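Local coordinates for protein ecto-NAD+ glycohydrolase (CD38 molecule) (Bos taurus, PDB 3GC6) that is a glycosylated ectoenzyme of the ADP-ribosyl cyclase family, combining a helical region with a four-stranded parallel sheet flanked by helices, at residues V167-S172 with S181-V186. The protein carries 1 engineered substitution. Sequence-based numbering, arbitrary orientation.
Sequences VVLNGS and SIFGRV. With NAG (2-acetamido-2-deoxy-beta-D-glucopyranose), chain C; SO4 (sulfate ion), chain G.
Ser181 OG, gripped twice, fixes the start of the short helix that brings Phe183 against Val167 and Leu169. The hydroxyl accepts from Gly184 N at 3.0 Å, a classic N-cap, and donates to the carbonyl oxygen of Asp178; chi1 of 69° sets OG between the backbone N and the carbonyl carbon, facing Gly184 N. Another main-chain NH of that turn, Ile182 N, donates to O1 of a sulfate ion at 2.7 Å, a fairly straight bond (161°). The anion, most likely a component of the crystallisation medium, sits where the positive end of the helix dipole would be expected to welcome it.

The contact itself is apolar and small. Phe183 CG lies trans to its main-chain nitrogen (chi1 171°), carrying the ring to the strand. Val167 CG2 rests over one face, nearer the rim than the middle, 3.8 Å from Phe183 CZ, a CH-pi contact; Val167 was modelled in two conformers, and this holds for one. Leu169 CD2 approaches more loosely, 4.4 Å from Phe183 CE2. At the strand's last residue, Asn170 bears the glycan through ND2, while its OD1 accepts from Ser172 N at 2.8 Å, closing an Asx turn.

As an example of beta-alpha-beta packing, helix 182-187 lies in the crossover between the adjacent parallel strands 164-170 and 196-203; Phe183 also touches Ser88 of strand 85-88, and Ile182 and Val186 meet helix 145-159.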
loop_
_atom_site.group_PDB
_atom_site.type_symbol
_atom_site.label_atom_id
_atom_site.label_comp_id
_atom_site.label_asym_id
_atom_site.label_seq_id
_atom_site.Cartn_x
_atom_site.Cartn_y
_atom_site.Cartn_z
ATOM N N VAL A 167 17.200 0.063 -23.966
ATOM C CA VAL A 167 17.485 -1.374 -23.831
ATOM C C VAL A 167 18.968 -1.616 -23.599
ATOM O O VAL A 167 19.819 -0.964 -24.213
ATOM C CB VAL A 167 16.987 -2.231 -25.036
ATOM C CG1 VAL A 167 17.661 -1.804 -26.338
ATOM C CG2 VAL A 167 17.224 -3.720 -24.788
ATOM N N VAL A 168 19.262 -2.543 -22.691
ATOM C CA VAL A 168 20.646 -2.940 -22.385
ATOM C C VAL A 168 20.907 -4.310 -23.004
ATOM O O VAL A 168 20.285 -5.305 -22.636
ATOM C CB VAL A 168 20.816 -3.059 -20.870
ATOM C CG1 VAL A 168 22.264 -3.369 -20.507
ATOM C CG2 VAL A 168 20.402 -1.752 -20.198
ATOM N N LEU A 169 21.864 -4.339 -23.933
ATOM C CA LEU A 169 22.187 -5.544 -24.680
ATOM C C LEU A 169 23.656 -5.948 -24.467
ATOM O O LEU A 169 24.463 -5.133 -24.022
ATOM C CB LEU A 169 21.908 -5.329 -26.164
ATOM C CG LEU A 169 20.448 -5.028 -26.487
ATOM C CD1 LEU A 169 20.281 -4.756 -27.983
ATOM C CD2 LEU A 169 19.536 -6.207 -26.104
ATOM N N ASN A 170 23.960 -7.199 -24.794
ATOM C CA ASN A 170 25.253 -7.795 -24.438
ATOM C C ASN A 170 26.234 -7.779 -25.599
ATOM O O ASN A 170 26.096 -8.578 -26.517
ATOM C CB ASN A 170 25.006 -9.230 -23.985
ATOM C CG ASN A 170 26.186 -9.818 -23.235
ATOM O OD1 ASN A 170 27.346 -9.570 -23.587
ATOM N ND2 ASN A 170 25.873 -10.576 -22.174
ATOM N N GLY A 171 27.169 -6.831 -25.554
ATOM C CA GLY A 171 28.201 -6.668 -26.572
ATOM C C GLY A 171 29.250 -7.763 -26.517
ATOM O O GLY A 171 30.127 -7.790 -27.384
ATOM N N SER A 172 29.155 -8.654 -25.533
ATOM C CA SER A 172 30.095 -9.776 -25.429
ATOM C C SER A 172 29.540 -11.075 -26.015
ATOM O O SER A 172 30.174 -12.129 -25.934
ATOM C CB SER A 172 30.633 -9.949 -23.998
ATOM O OG SER A 172 31.583 -8.932 -23.725
ATOM N N SER A 181 14.652 -14.518 -28.497
ATOM C CA SER A 181 14.595 -14.158 -27.082
ATOM C C SER A 181 13.254 -13.525 -26.773
ATOM O O SER A 181 12.521 -13.132 -27.677
ATOM C CB SER A 181 15.703 -13.151 -26.732
ATOM O OG SER A 181 15.464 -11.888 -27.341
ATOM N N ILE A 182 12.924 -13.442 -25.490
ATOM C CA ILE A 182 11.660 -12.805 -25.140
ATOM C C ILE A 182 11.662 -11.333 -25.592
ATOM O O ILE A 182 10.645 -10.795 -26.012
ATOM C CB ILE A 182 11.285 -12.967 -23.637
ATOM C CG1 ILE A 182 9.841 -12.535 -23.392
ATOM C CG2 ILE A 182 12.310 -12.282 -22.699
ATOM C CD1 ILE A 182 9.279 -13.123 -22.113
ATOM N N PHE A 183 12.822 -10.690 -25.498
ATOM C CA PHE A 183 12.908 -9.303 -25.944
ATOM C C PHE A 183 12.644 -9.210 -27.456
ATOM O O PHE A 183 11.894 -8.351 -27.945
ATOM C CB PHE A 183 14.280 -8.679 -25.622
ATOM C CG PHE A 183 14.461 -7.328 -26.265
ATOM C CD1 PHE A 183 13.720 -6.244 -25.842
ATOM C CD2 PHE A 183 15.354 -7.164 -27.313
ATOM C CE1 PHE A 183 13.844 -4.992 -26.451
ATOM C CE2 PHE A 183 15.532 -5.926 -27.926
ATOM C CZ PHE A 183 14.766 -4.824 -27.498
ATOM N N GLY A 184 13.237 -10.127 -28.205
ATOM C CA GLY A 184 13.150 -10.044 -29.664
ATOM C C GLY A 184 11.823 -10.550 -30.216
ATOM O O GLY A 184 11.363 -10.091 -31.246
ATOM N N ARG A 185 11.234 -11.520 -29.531
ATOM C CA ARG A 185 10.032 -12.180 -30.045
ATOM C C ARG A 185 8.750 -11.491 -29.561
ATOM O O ARG A 185 7.761 -11.401 -30.315
ATOM C CB ARG A 185 10.034 -13.650 -29.596
ATOM C CG ARG A 185 8.779 -14.438 -29.982
ATOM C CD ARG A 185 8.784 -15.874 -29.404
ATOM N NE ARG A 185 8.874 -15.929 -27.937
ATOM C CZ ARG A 185 10.009 -16.206 -27.297
ATOM N NH1 ARG A 185 11.098 -16.449 -28.011
ATOM N NH2 ARG A 185 10.078 -16.242 -25.973
ATOM N N VAL A 186 8.780 -10.991 -28.316
ATOM C CA VAL A 186 7.579 -10.485 -27.665
ATOM C C VAL A 186 7.632 -8.984 -27.365
ATOM O O VAL A 186 6.637 -8.272 -27.535
ATOM C CB VAL A 186 7.284 -11.255 -26.336
ATOM C CG1 VAL A 186 6.004 -10.743 -25.728
ATOM C CG2 VAL A 186 7.181 -12.750 -26.593
HETATM C C1 NAG C . 26.915 -11.385 -21.534
HETATM C C2 NAG C . 27.033 -10.814 -20.112
HETATM C C3 NAG C . 27.860 -11.776 -19.240
HETATM C C4 NAG C . 27.441 -13.248 -19.367
HETATM C C5 NAG C . 27.299 -13.616 -20.842
HETATM C C6 NAG C . 26.766 -15.042 -21.064
HETATM C C7 NAG C . 26.960 -8.367 -19.895
HETATM C C8 NAG C . 27.688 -7.081 -20.132
HETATM N N2 NAG C . 27.668 -9.491 -20.115
HETATM O O3 NAG C . 27.844 -11.356 -17.890
HETATM O O4 NAG C . 28.421 -14.094 -18.745
HETATM O O5 NAG C . 26.391 -12.703 -21.438
HETATM O O6 NAG C . 25.572 -15.243 -20.333
HETATM O O7 NAG C . 25.787 -8.361 -19.509
HETATM S S SO4 G . 15.617 -15.015 -23.083
HETATM O O1 SO4 G . 14.305 -14.911 -23.720
HETATM O O2 SO4 G . 15.418 -15.290 -21.670
HETATM O O3 SO4 G . 16.292 -16.143 -23.733
HETATM O O4 SO4 G . 16.418 -13.808 -23.280
#